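Local atomic coordinates of O-succinylhomoserine sulfhydrylase (Mycobacterium tuberculosis, PDB entry 3NDN), a protein that probably catalyses, with pyridoxal 5'-phosphate as cofactor, the formation of L-homocysteine from O-succinyl-L-homoserine and hydrogen sulfide in methionine biosynthesis. Residues A125-F130 with F150-D155; V170-P175 with V199-V204; T44-Y49 with L270-E275; G35-G40 with V83-E88. All coordinates share one frame; numbering follows the deposited sequence.

Interaction 1. Residues A125-F130 with F150-D155; sequences AARSLF and FVDGDD
Parallel strand pairing gives this contact its frame. Ala125 pairs with Phe150 and Ala126 with Val151, and the backbone N of Val151 donates to Ala125 O over 3.0 Å, with the donor lying in the carbonyl plane. The next rung, Arg127 N to Val151 O, is weak, its N-H bent to 130° where the strands end and the chains begin to part. CA-H...O contacts from Phe150 to Ala125 O and from Ala126 to Val151 O fill in between these bonds. Beyond them a water bridges the diverging backbones, accepting from Ser128 N and from Gly153 N.

The charged pair lies toward the solvent side of the contact. Arg127 has CG anti to the backbone N (chi1 -158°) and bends at chi3, which folds the guanidinium back so that one of its faces covers Phe150 CB and the peptide N of Val151. Its NH1 forms a salt bridge with Asp152 OD1 at 2.8 Å; the carboxylate sits at the guanidinium edge, the two planes 68° apart. A second water donates to the same OD1.

Apolar contacts belong to the Phe150 ring, whose CE1 lies 3.9 Å from Ala125 CB. The ring edge is turned to Ala126 O, 3.6 Å from Phe150 CD1, a buried carbonyl that has no hydrogen-bond partner in the model.

Helix 131-143 connects the two neighbouring strands in a beta-alpha-beta unit at one margin of the large sheet. Phe150 stacks on Phe134 of that helix, Val151 faces helix 156-162, and Ala126 leans on Phe172 of strand 169-173.

Interaction 2. Residues V170-P175 with V199-V204; sequences VFFETP and VVLDNV
The carbonyl oxygen of Thr174 has two donors in place: Gln211 NE2 bonds it, and a water 2.7 Å from Thr174 O is placed to do so, sharing its protons among several acceptors that include, weakly, Asn203 OD1. Upstream, strands 170-173 and 199-202 run parallel, 18° apart. Val200 N donates to Val170 O at 2.8 Å, nearly along the C=O axis; Asp202 N to Phe172 O is longer but almost straight (176°), and Phe172 N to Val200 O is weak.

Phe172 CG sits in the crowded position between N and carbonyl carbon (chi1 60°), bringing Phe172 CE1 to 3.7 Å from Leu201 CD1. On the other face, with Val200 and Asp202, the Phe171 ring presents its edge to Val200 CG1 and its CE1 to Asp202 CB.

Glu173 and Asp202 run alongside, Glu173 OE2 and Asp202 OD2 3.9 Å apart. Glu173 OE2 accepts from Phe130 N at the start of helix 131-143. Asp202 OD1 accepts from Val204 N at 3.2 Å, an Asx turn that steadies the carboxylate. Its OD2 lies close to N1, the pyridine nitrogen of the pyridoxal phosphate on modified Lys227; as in other fold-type I enzymes, the buried carboxylate would be expected to keep that ring protonated.

Interaction 3. Residues T44-Y49 with L270-E275; sequences TAEAMY and LLKGLE
Residues 44-49 run as an irregular, mostly extended loop past the C-terminal part of helix 264-273. The backbones stay well apart: the nearest CA atoms, those of Glu46 and Lys272, are 8.3 Å from each other, so side chains alone span the gap. Glu46 bends at chi2 (81°), bringing its carboxylate to the tips of Lys272 and Glu275. Glu46 CG slides past Leu271 CD1 at 3.7 Å, the leucine CG standing in the crowded position. Lys272 folds twice, at chi2 and chi3, to set NZ 2.9 Å from Glu46 OE1 and 3.0 Å from Glu275 OE2, in both cases from above the carboxylate plane. Glu46, Lys272 and Glu275 thus form a buried salt-bridge network in which one ammonium joins the N-terminal arm, which in trans-sulfuration enzymes contributes to tetramer contacts, to the helix end. Glu46 OE2 and Glu275 OE2 meet tip to tip, 3.4 Å apart, without a bond. Their repulsion is probably offset by further cations: Arg89 of the same chain and Lys364 of the fourth subunit each make salt bridges to both OE2 atoms. Gln232 of the fourth subunit donates to Glu275 OE1, while Thr51 of the third subunit bonds Ala45 N.

Interaction 4. Residues G35-G40 with V83-E88; sequences GMLRSG and VSVFEE
Val85, Gly35 and Leu37 supply most of the surface buried here, and no hydrogen bond passes directly between the segments. Val85 has CG1 anti to its backbone N (chi1 175°), so its two methyls straddle the carbonyl of Gly35: CG1 and CG2 each lie 3.6 Å from Gly35 O. That oxygen finds its polar partner in a water, 2.8 Å away, which also donates weakly to Ser84 O on the helix and so links loop and helix backbones. Ser84 O already takes the helical bond from Glu88 N.

Gly35 has a positive phi (75°), a backbone conformation that glycine adopts readily, and the side of its CA where a side chain would stand is turned to the helix. There Glu88, with CG anti to the backbone N, lays its aliphatic part on the loop, CG 3.7 Å from Gly35 CA. The bend at chi2 then turns the carboxylate to Arg91, one helical turn further, with which OE2 forms a salt bridge. Segment 35-40 belongs to the loop that follows helix 27-33, part of the N-terminal arm of the subunit, and its first residues, Gly35 to Leu37, touch helix 81-94 at Val85 and Glu88, near the middle of that helix.

Leu37 points at the helix and reaches Val85 CG2 with CD1 at 4.2 Å; it also packs on Phe41 of the third subunit. Val85 in turn leans on Leu271 of helix 264-273. From the residue before Leu37, Met36 CE lies over one face of the Arg38 guanidinium, offset toward its rim, while Arg38 NH1 makes a salt bridge with Asp355 of the fourth subunit.

How the interactions relate
Interactions 1 and 2 belong to one sheet, strands 122-126 and 169-173 being neighbours in it. Interaction 2 lies in its buried interior, close to the cofactor; interaction 1 sits at its margin, only partly buried, where a salt bridge and waters join the strand pairing. They touch through the Ala126 N to Phe171 O and Phe130 N to Glu173 OE2 bonds. Interactions 3 and 4, centres about 8 Å apart, both hold the N-terminal loop against helices, one by buried charge, the other by apolar contact and a water; Arg38 NH2 to Thr44 O joins them. Both meet the third and fourth subunits, across the chain's centre from interaction 1.

Interaction 1. Residues A125-F130 with F150-D155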
loop_
_atom_site.group_PDB
_atom_site.type_symbol
_atom_site.label_atom_id
_atom_site.label_comp_id
_atom_site.label_asym_id
_atom_site.label_seq_id
_atom_site.Cartn_x
_atom_site.Cartn_y
_atom_site.Cartn_z
ATOM N N ALA A 125 33.161 20.592 -11.378
ATOM C CA ALA A 125 31.779 20.356 -11.824
ATOM C C ALA A 125 31.403 21.255 -12.984
ATOM O O ALA A 125 31.907 22.367 -13.072
ATOM C CB ALA A 125 30.813 20.583 -10.662
ATOM N N ALA A 126 30.524 20.778 -13.871
ATOM C CA ALA A 126 29.900 21.639 -14.894
ATOM C C ALA A 126 28.938 22.618 -14.215
ATOM O O ALA A 126 28.385 22.311 -13.155
ATOM C CB ALA A 126 29.160 20.805 -15.932
ATOM N N ARG A 127 28.734 23.781 -14.828
ATOM C CA ARG A 127 27.912 24.852 -14.245
ATOM C C ARG A 127 26.419 24.664 -14.529
ATOM O O ARG A 127 25.579 25.085 -13.728
ATOM C CB ARG A 127 28.383 26.239 -14.738
ATOM C CG ARG A 127 27.979 27.397 -13.813
ATOM C CD ARG A 127 28.573 28.747 -14.249
ATOM N NE ARG A 127 29.951 28.959 -13.788
ATOM C CZ ARG A 127 31.038 28.857 -14.557
ATOM N NH1 ARG A 127 30.944 28.536 -15.844
ATOM N NH2 ARG A 127 32.238 29.077 -14.034
ATOM N N SER A 128 26.093 24.016 -15.647
ATOM C CA SER A 128 24.693 23.886 -16.082
ATOM C C SER A 128 24.010 22.667 -15.480
ATOM O O SER A 128 23.900 21.615 -16.133
ATOM C CB SER A 128 24.584 23.861 -17.610
ATOM O OG SER A 128 24.917 25.126 -18.162
ATOM N N LEU A 129 23.549 22.824 -14.240
ATOM C CA LEU A 129 22.976 21.722 -13.462
ATOM C C LEU A 129 21.539 21.979 -12.999
ATOM O O LEU A 129 21.079 23.129 -12.949
ATOM C CB LEU A 129 23.860 21.410 -12.243
ATOM C CG LEU A 129 25.367 21.141 -12.436
ATOM C CD1 LEU A 129 26.108 21.165 -11.106
ATOM C CD2 LEU A 129 25.632 19.816 -13.159
ATOM N N PHE A 130 20.839 20.888 -12.677
ATOM C CA PHE A 130 19.592 20.901 -11.882
ATOM C C PHE A 130 19.796 21.810 -10.660
ATOM O O PHE A 130 20.805 21.689 -9.965
ATOM C CB PHE A 130 19.311 19.465 -11.424
ATOM C CG PHE A 130 17.950 19.239 -10.777
ATOM C CD1 PHE A 130 16.771 19.502 -11.470
ATOM C CD2 PHE A 130 17.866 18.668 -9.504
ATOM C CE1 PHE A 130 15.509 19.257 -10.877
ATOM C CE2 PHE A 130 16.622 18.415 -8.897
ATOM C CZ PHE A 130 15.437 18.710 -9.589
ATOM N N PHE A 150 34.097 25.363 -10.929
ATOM C CA PHE A 150 33.102 25.203 -12.001
ATOM C C PHE A 150 33.708 25.477 -13.383
ATOM O O PHE A 150 34.606 26.303 -13.511
ATOM C CB PHE A 150 31.884 26.114 -11.767
ATOM C CG PHE A 150 30.955 25.631 -10.672
ATOM C CD1 PHE A 150 30.096 24.551 -10.896
ATOM C CD2 PHE A 150 30.912 26.271 -9.437
ATOM C CE1 PHE A 150 29.230 24.095 -9.898
ATOM C CE2 PHE A 150 30.039 25.819 -8.418
ATOM C CZ PHE A 150 29.192 24.727 -8.661
ATOM N N VAL A 151 33.237 24.738 -14.390
ATOM C CA VAL A 151 33.606 24.950 -15.796
ATOM C C VAL A 151 32.362 24.971 -16.674
ATOM O O VAL A 151 31.300 24.476 -16.269
ATOM C CB VAL A 151 34.559 23.841 -16.340
ATOM C CG1 VAL A 151 35.881 23.820 -15.578
ATOM C CG2 VAL A 151 33.881 22.461 -16.314
ATOM N N ASP A 152 32.479 25.534 -17.878
ATOM C CA ASP A 152 31.419 25.393 -18.878
ATOM C C ASP A 152 31.518 23.999 -19.504
ATOM O O ASP A 152 32.516 23.670 -20.158
ATOM C CB ASP A 152 31.494 26.473 -19.965
ATOM C CG ASP A 152 31.289 27.880 -19.425
ATOM O OD1 ASP A 152 30.431 28.097 -18.535
ATOM O OD2 ASP A 152 31.989 28.790 -19.918
ATOM N N GLY A 153 30.472 23.192 -19.302
ATOM C CA GLY A 153 30.479 21.773 -19.683
ATOM C C GLY A 153 30.853 21.424 -21.114
ATOM O O GLY A 153 31.457 20.366 -21.354
ATOM N N ASP A 154 30.496 22.296 -22.062
ATOM C CA ASP A 154 30.780 22.059 -23.493
ATOM C C ASP A 154 32.175 22.516 -24.002
ATOM O O ASP A 154 32.465 22.404 -25.190
ATOM C CB ASP A 154 29.670 22.667 -24.379
ATOM C CG ASP A 154 29.539 24.190 -24.217
ATOM O OD1 ASP A 154 30.282 24.801 -23.414
ATOM O OD2 ASP A 154 28.682 24.782 -24.904
ATOM N N ASP A 155 33.029 23.000 -23.103
ATOM C CA ASP A 155 34.355 23.541 -23.457
ATOM C C ASP A 155 35.485 22.666 -22.920
ATOM O O ASP A 155 35.881 22.807 -21.763
ATOM C CB ASP A 155 34.505 24.969 -22.909
ATOM C CG ASP A 155 35.712 25.717 -23.498
ATOM O OD1 ASP A 155 36.701 25.080 -23.923
ATOM O OD2 ASP A 155 35.663 26.961 -23.531
HETATM O O HOH W 1 27.881 23.878 -17.999
HETATM O O HOH W 2 27.808 26.375 -19.139
#

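Interaction 2. Residues V170-P175 with V199-V204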
loop_
_atom_site.group_PDB
_atom_site.type_symbol
_atom_site.label_atom_id
_atom_site.label_comp_id
_atom_site.label_asym_id
_atom_site.label_seq_id
_atom_site.Cartn_x
_atom_site.Cartn_y
_atom_site.Cartn_z
ATOM N N VAL A 170 34.708 14.422 -10.275
ATOM C CA VAL A 170 34.143 15.189 -11.390
ATOM C C VAL A 170 32.619 14.896 -11.452
ATOM O O VAL A 170 32.210 13.731 -11.349
ATOM C CB VAL A 170 34.837 14.794 -12.720
ATOM C CG1 VAL A 170 33.998 15.180 -13.954
ATOM C CG2 VAL A 170 36.260 15.425 -12.805
ATOM N N PHE A 171 31.790 15.933 -11.601
ATOM C CA PHE A 171 30.312 15.760 -11.685
ATOM C C PHE A 171 29.714 16.571 -12.854
ATOM O O PHE A 171 30.022 17.749 -12.993
ATOM C CB PHE A 171 29.650 16.190 -10.361
ATOM C CG PHE A 171 28.132 16.055 -10.349
ATOM C CD1 PHE A 171 27.529 14.806 -10.290
ATOM C CD2 PHE A 171 27.313 17.182 -10.421
ATOM C CE1 PHE A 171 26.124 14.674 -10.296
ATOM C CE2 PHE A 171 25.906 17.061 -10.415
ATOM C CZ PHE A 171 25.316 15.800 -10.355
ATOM N N PHE A 172 28.858 15.947 -13.678
ATOM C CA PHE A 172 28.077 16.672 -14.708
ATOM C C PHE A 172 26.783 15.921 -15.098
ATOM O O PHE A 172 26.652 14.733 -14.792
ATOM C CB PHE A 172 28.919 16.983 -15.971
ATOM C CG PHE A 172 29.477 15.752 -16.687
ATOM C CD1 PHE A 172 28.728 15.083 -17.655
ATOM C CD2 PHE A 172 30.771 15.298 -16.415
ATOM C CE1 PHE A 172 29.239 13.949 -18.322
ATOM C CE2 PHE A 172 31.302 14.166 -17.071
ATOM C CZ PHE A 172 30.535 13.484 -18.034
ATOM N N GLU A 173 25.854 16.635 -15.744
ATOM C CA GLU A 173 24.663 16.061 -16.407
ATOM C C GLU A 173 24.794 16.267 -17.918
ATOM O O GLU A 173 25.331 17.295 -18.352
ATOM C CB GLU A 173 23.376 16.781 -15.973
ATOM C CG GLU A 173 23.056 16.772 -14.475
ATOM C CD GLU A 173 22.071 17.883 -14.074
ATOM O OE1 GLU A 173 21.247 18.314 -14.928
ATOM O OE2 GLU A 173 22.124 18.328 -12.903
ATOM N N THR A 174 24.301 15.307 -18.713
ATOM C CA THR A 174 24.204 15.473 -20.180
ATOM C C THR A 174 23.064 14.621 -20.772
ATOM O O THR A 174 22.941 13.449 -20.430
ATOM C CB THR A 174 25.562 15.206 -20.926
ATOM O OG1 THR A 174 25.417 15.502 -22.325
ATOM C CG2 THR A 174 26.041 13.757 -20.763
ATOM N N PRO A 175 22.180 15.226 -21.587
ATOM C CA PRO A 175 22.041 16.664 -21.899
ATOM C C PRO A 175 21.677 17.493 -20.654
ATOM O O PRO A 175 21.237 16.910 -19.657
ATOM C CB PRO A 175 20.873 16.706 -22.889
ATOM C CG PRO A 175 20.762 15.292 -23.457
ATOM C CD PRO A 175 21.170 14.407 -22.297
ATOM N N VAL A 199 34.755 9.775 -11.903
ATOM C CA VAL A 199 33.731 10.495 -12.667
ATOM C C VAL A 199 32.307 10.086 -12.257
ATOM O O VAL A 199 31.955 8.908 -12.365
ATOM C CB VAL A 199 33.920 10.269 -14.184
ATOM C CG1 VAL A 199 32.818 10.957 -14.988
ATOM C CG2 VAL A 199 35.309 10.764 -14.639
ATOM N N VAL A 200 31.500 11.050 -11.799
ATOM C CA VAL A 200 30.080 10.801 -11.428
ATOM C C VAL A 200 29.157 11.415 -12.492
ATOM O O VAL A 200 29.143 12.633 -12.669
ATOM C CB VAL A 200 29.705 11.361 -9.997
ATOM C CG1 VAL A 200 28.249 10.978 -9.590
ATOM C CG2 VAL A 200 30.673 10.862 -8.930
ATOM N N LEU A 201 28.413 10.556 -13.206
ATOM C CA LEU A 201 27.430 10.967 -14.219
ATOM C C LEU A 201 25.998 10.898 -13.667
ATOM O O LEU A 201 25.595 9.855 -13.173
ATOM C CB LEU A 201 27.516 10.042 -15.458
ATOM C CG LEU A 201 26.476 10.201 -16.580
ATOM C CD1 LEU A 201 26.682 11.519 -17.344
ATOM C CD2 LEU A 201 26.484 8.997 -17.571
ATOM N N ASP A 202 25.261 12.008 -13.761
ATOM C CA ASP A 202 23.809 12.072 -13.478
ATOM C C ASP A 202 23.098 11.832 -14.813
ATOM O O ASP A 202 23.156 12.681 -15.704
ATOM C CB ASP A 202 23.484 13.460 -12.864
ATOM C CG ASP A 202 21.984 13.746 -12.725
ATOM O OD1 ASP A 202 21.157 13.178 -13.477
ATOM O OD2 ASP A 202 21.633 14.584 -11.854
ATOM N N ASN A 203 22.468 10.658 -14.955
ATOM C CA ASN A 203 21.922 10.173 -16.235
ATOM C C ASN A 203 20.378 10.216 -16.325
ATOM O O ASN A 203 19.777 9.447 -17.085
ATOM C CB ASN A 203 22.422 8.734 -16.508
ATOM C CG ASN A 203 22.334 8.342 -17.978
ATOM O OD1 ASN A 203 22.567 9.165 -18.868
ATOM N ND2 ASN A 203 21.986 7.081 -18.242
ATOM N N VAL A 204 19.759 11.139 -15.585
ATOM C CA VAL A 204 18.285 11.206 -15.449
ATOM C C VAL A 204 17.543 11.566 -16.756
ATOM O O VAL A 204 16.547 10.921 -17.098
ATOM C CB VAL A 204 17.854 12.138 -14.274
ATOM C CG1 VAL A 204 16.334 12.178 -14.136
ATOM C CG2 VAL A 204 18.474 11.652 -12.957
HETATM O O HOH W 3 21.061 12.179 -18.974
#

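Interaction 3. Residues T44-Y49 with L270-E275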
loop_
_atom_site.group_PDB
_atom_site.type_symbol
_atom_site.label_atom_id
_atom_site.label_comp_id
_atom_site.label_asym_id
_atom_site.label_seq_id
_atom_site.Cartn_x
_atom_site.Cartn_y
_atom_site.Cartn_z
ATOM N N THR A 44 4.263 -15.908 -7.769
ATOM C CA THR A 44 4.673 -15.454 -9.114
ATOM C C THR A 44 5.223 -14.018 -9.122
ATOM O O THR A 44 6.348 -13.762 -9.605
ATOM C CB THR A 44 3.521 -15.590 -10.116
ATOM O OG1 THR A 44 3.133 -16.967 -10.166
ATOM C CG2 THR A 44 3.972 -15.142 -11.528
ATOM N N ALA A 45 4.422 -13.103 -8.573
ATOM C CA ALA A 45 4.786 -11.693 -8.387
ATOM C C ALA A 45 5.600 -11.418 -7.121
ATOM O O ALA A 45 5.489 -12.147 -6.114
ATOM C CB ALA A 45 3.520 -10.827 -8.419
ATOM N N GLU A 46 6.409 -10.361 -7.184
ATOM C CA GLU A 46 7.376 -9.985 -6.141
ATOM C C GLU A 46 6.752 -9.575 -4.784
ATOM O O GLU A 46 5.880 -8.714 -4.722
ATOM C CB GLU A 46 8.335 -8.901 -6.660
ATOM C CG GLU A 46 9.233 -9.320 -7.872
ATOM C CD GLU A 46 8.517 -9.254 -9.237
ATOM O OE1 GLU A 46 7.257 -9.144 -9.309
ATOM O OE2 GLU A 46 9.230 -9.317 -10.260
ATOM N N ALA A 47 7.198 -10.224 -3.709
ATOM C CA ALA A 47 6.675 -9.985 -2.360
ATOM C C ALA A 47 7.167 -8.678 -1.714
ATOM O O ALA A 47 8.284 -8.214 -1.999
ATOM C CB ALA A 47 7.035 -11.173 -1.454
ATOM N N MET A 48 6.341 -8.106 -0.831
ATOM C CA MET A 48 6.680 -6.849 -0.106
ATOM C C MET A 48 6.879 -7.121 1.389
ATOM O O MET A 48 5.921 -7.474 2.075
ATOM C CB MET A 48 5.554 -5.822 -0.287
ATOM C CG MET A 48 5.885 -4.401 0.202
ATOM S SD MET A 48 4.405 -3.373 0.406
ATOM C CE MET A 48 3.989 -2.985 -1.295
ATOM N N TYR A 49 8.104 -6.902 1.883
ATOM C CA TYR A 49 8.466 -7.163 3.280
ATOM C C TYR A 49 8.510 -5.876 4.112
ATOM O O TYR A 49 9.582 -5.293 4.340
ATOM C CB TYR A 49 9.784 -7.984 3.400
ATOM C CG TYR A 49 9.697 -9.394 2.799
ATOM C CD1 TYR A 49 9.261 -10.476 3.572
ATOM C CD2 TYR A 49 10.050 -9.640 1.466
ATOM C CE1 TYR A 49 9.150 -11.766 3.020
ATOM C CE2 TYR A 49 9.944 -10.928 0.901
ATOM C CZ TYR A 49 9.508 -11.989 1.703
ATOM O OH TYR A 49 9.389 -13.277 1.195
ATOM N N LEU A 270 8.734 0.852 -7.601
ATOM C CA LEU A 270 9.798 1.084 -8.561
ATOM C C LEU A 270 10.274 -0.169 -9.310
ATOM O O LEU A 270 10.530 -0.089 -10.491
ATOM C CB LEU A 270 10.981 1.818 -7.898
ATOM C CG LEU A 270 10.643 3.198 -7.308
ATOM C CD1 LEU A 270 11.856 3.831 -6.613
ATOM C CD2 LEU A 270 10.088 4.154 -8.372
ATOM N N LEU A 271 10.415 -1.309 -8.623
ATOM C CA LEU A 271 10.836 -2.559 -9.285
ATOM C C LEU A 271 9.798 -3.071 -10.300
ATOM O O LEU A 271 10.160 -3.685 -11.323
ATOM C CB LEU A 271 11.194 -3.658 -8.223
ATOM C CG LEU A 271 10.113 -4.364 -7.392
ATOM C CD1 LEU A 271 9.506 -5.608 -8.172
ATOM C CD2 LEU A 271 10.639 -4.836 -6.027
ATOM N N LYS A 272 8.515 -2.805 -10.040
ATOM C CA LYS A 272 7.473 -3.180 -10.970
ATOM C C LYS A 272 7.488 -2.149 -12.128
ATOM O O LYS A 272 7.219 -2.502 -13.264
ATOM C CB LYS A 272 6.090 -3.232 -10.284
ATOM C CG LYS A 272 5.949 -4.309 -9.171
ATOM C CD LYS A 272 6.216 -5.752 -9.682
ATOM C CE LYS A 272 5.019 -6.334 -10.414
ATOM N NZ LYS A 272 5.287 -7.732 -10.926
ATOM N N GLY A 273 7.854 -0.903 -11.837
ATOM C CA GLY A 273 8.016 0.109 -12.934
ATOM C C GLY A 273 9.128 -0.275 -13.918
ATOM O O GLY A 273 9.058 0.029 -15.122
ATOM N N LEU A 274 10.156 -0.950 -13.411
ATOM C CA LEU A 274 11.308 -1.332 -14.248
ATOM C C LEU A 274 10.915 -2.383 -15.315
ATOM O O LEU A 274 11.557 -2.492 -16.366
ATOM C CB LEU A 274 12.465 -1.830 -13.383
ATOM C CG LEU A 274 13.298 -0.786 -12.606
ATOM C CD1 LEU A 274 14.284 -1.529 -11.698
ATOM C CD2 LEU A 274 14.043 0.191 -13.548
ATOM N N GLU A 275 9.832 -3.112 -15.069
ATOM C CA GLU A 275 9.344 -4.134 -16.044
ATOM C C GLU A 275 8.875 -3.523 -17.371
ATOM O O GLU A 275 9.025 -4.142 -18.431
ATOM C CB GLU A 275 8.221 -4.969 -15.459
ATOM C CG GLU A 275 8.635 -5.798 -14.217
ATOM C CD GLU A 275 7.529 -6.673 -13.649
ATOM O OE1 GLU A 275 6.446 -6.814 -14.286
ATOM O OE2 GLU A 275 7.758 -7.261 -12.557
#

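Interaction 4. Residues G35-G40 with V83-E88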
loop_
_atom_site.group_PDB
_atom_site.type_symbol
_atom_site.label_atom_id
_atom_site.label_comp_id
_atom_site.label_asym_id
_atom_site.label_seq_id
_atom_site.Cartn_x
_atom_site.Cartn_y
_atom_site.Cartn_z
ATOM N N GLY A 35 16.750 -10.447 -10.907
ATOM C CA GLY A 35 16.990 -10.135 -9.491
ATOM C C GLY A 35 15.965 -10.597 -8.464
ATOM O O GLY A 35 15.963 -10.107 -7.322
ATOM N N MET A 36 15.097 -11.537 -8.846
ATOM C CA MET A 36 14.020 -11.994 -7.954
ATOM C C MET A 36 14.543 -12.943 -6.898
ATOM O O MET A 36 15.521 -13.643 -7.133
ATOM C CB MET A 36 12.928 -12.727 -8.744
ATOM C CG MET A 36 12.285 -11.906 -9.833
ATOM S SD MET A 36 10.822 -12.727 -10.487
ATOM C CE MET A 36 11.506 -14.107 -11.403
ATOM N N LEU A 37 13.872 -12.956 -5.749
ATOM C CA LEU A 37 14.155 -13.875 -4.626
ATOM C C LEU A 37 12.829 -14.429 -4.047
ATOM O O LEU A 37 12.327 -13.921 -3.030
ATOM C CB LEU A 37 14.891 -13.094 -3.529
ATOM C CG LEU A 37 16.376 -12.728 -3.638
ATOM C CD1 LEU A 37 16.627 -11.370 -2.962
ATOM C CD2 LEU A 37 17.227 -13.827 -3.008
ATOM N N ARG A 38 12.255 -15.448 -4.694
ATOM C CA ARG A 38 10.954 -15.991 -4.281
ATOM C C ARG A 38 11.071 -16.734 -2.946
ATOM O O ARG A 38 12.090 -17.399 -2.694
ATOM C CB ARG A 38 10.364 -16.910 -5.379
ATOM C CG ARG A 38 9.872 -16.143 -6.621
ATOM C CD ARG A 38 9.383 -17.068 -7.752
ATOM N NE ARG A 38 8.690 -16.321 -8.818
ATOM C CZ ARG A 38 8.761 -16.593 -10.127
ATOM N NH1 ARG A 38 9.538 -17.582 -10.583
ATOM N NH2 ARG A 38 8.078 -15.855 -11.000
ATOM N N SER A 39 10.045 -16.597 -2.102
ATOM C CA SER A 39 9.913 -17.396 -0.858
ATOM C C SER A 39 9.516 -18.853 -1.140
ATOM O O SER A 39 9.230 -19.219 -2.281
ATOM C CB SER A 39 8.869 -16.759 0.081
ATOM O OG SER A 39 7.559 -17.229 -0.220
ATOM N N GLY A 40 9.502 -19.677 -0.084
ATOM C CA GLY A 40 8.970 -21.036 -0.131
ATOM C C GLY A 40 7.495 -21.190 -0.510
ATOM O O GLY A 40 7.050 -22.314 -0.765
ATOM N N VAL A 83 13.847 -4.209 -1.076
ATOM C CA VAL A 83 14.835 -3.249 -1.547
ATOM C C VAL A 83 15.964 -3.922 -2.373
ATOM O O VAL A 83 16.399 -3.374 -3.387
ATOM C CB VAL A 83 15.390 -2.364 -0.374
ATOM C CG1 VAL A 83 16.499 -1.411 -0.874
ATOM C CG2 VAL A 83 14.258 -1.543 0.241
ATOM N N SER A 84 16.427 -5.104 -1.948
ATOM C CA SER A 84 17.465 -5.837 -2.702
ATOM C C SER A 84 17.045 -6.224 -4.135
ATOM O O SER A 84 17.889 -6.242 -5.040
ATOM C CB SER A 84 17.905 -7.112 -1.942
ATOM O OG SER A 84 18.617 -6.776 -0.764
ATOM N N VAL A 85 15.759 -6.550 -4.334
ATOM C CA VAL A 85 15.248 -6.907 -5.657
ATOM C C VAL A 85 15.280 -5.668 -6.585
ATOM O O VAL A 85 15.708 -5.784 -7.736
ATOM C CB VAL A 85 13.799 -7.517 -5.594
ATOM C CG1 VAL A 85 13.230 -7.775 -6.995
ATOM C CG2 VAL A 85 13.776 -8.826 -4.754
ATOM N N PHE A 86 14.893 -4.490 -6.070
ATOM C CA PHE A 86 14.971 -3.233 -6.868
ATOM C C PHE A 86 16.439 -2.922 -7.269
ATOM O O PHE A 86 16.709 -2.594 -8.441
ATOM C CB PHE A 86 14.381 -2.010 -6.105
ATOM C CG PHE A 86 14.754 -0.680 -6.713
ATOM C CD1 PHE A 86 14.202 -0.277 -7.924
ATOM C CD2 PHE A 86 15.694 0.162 -6.082
ATOM C CE1 PHE A 86 14.564 0.939 -8.505
ATOM C CE2 PHE A 86 16.063 1.369 -6.654
ATOM C CZ PHE A 86 15.509 1.765 -7.870
ATOM N N GLU A 87 17.342 -2.999 -6.290
ATOM C CA GLU A 87 18.791 -2.719 -6.478
ATOM C C GLU A 87 19.388 -3.643 -7.552
ATOM O O GLU A 87 20.113 -3.185 -8.448
ATOM C CB GLU A 87 19.576 -2.891 -5.172
ATOM C CG GLU A 87 19.406 -1.772 -4.121
ATOM C CD GLU A 87 19.964 -2.124 -2.732
ATOM O OE1 GLU A 87 20.185 -3.333 -2.451
ATOM O OE2 GLU A 87 20.177 -1.186 -1.895
ATOM N N GLU A 88 19.080 -4.934 -7.466
ATOM C CA GLU A 88 19.669 -5.901 -8.407
ATOM C C GLU A 88 19.090 -5.826 -9.814
ATOM O O GLU A 88 19.823 -5.971 -10.808
ATOM C CB GLU A 88 19.609 -7.322 -7.837
ATOM C CG GLU A 88 20.188 -8.407 -8.760
ATOM C CD GLU A 88 21.711 -8.492 -8.746
ATOM O OE1 GLU A 88 22.378 -7.662 -8.061
ATOM O OE2 GLU A 88 22.242 -9.416 -9.426
HETATM O O HOH W 4 17.993 -9.376 -5.585
#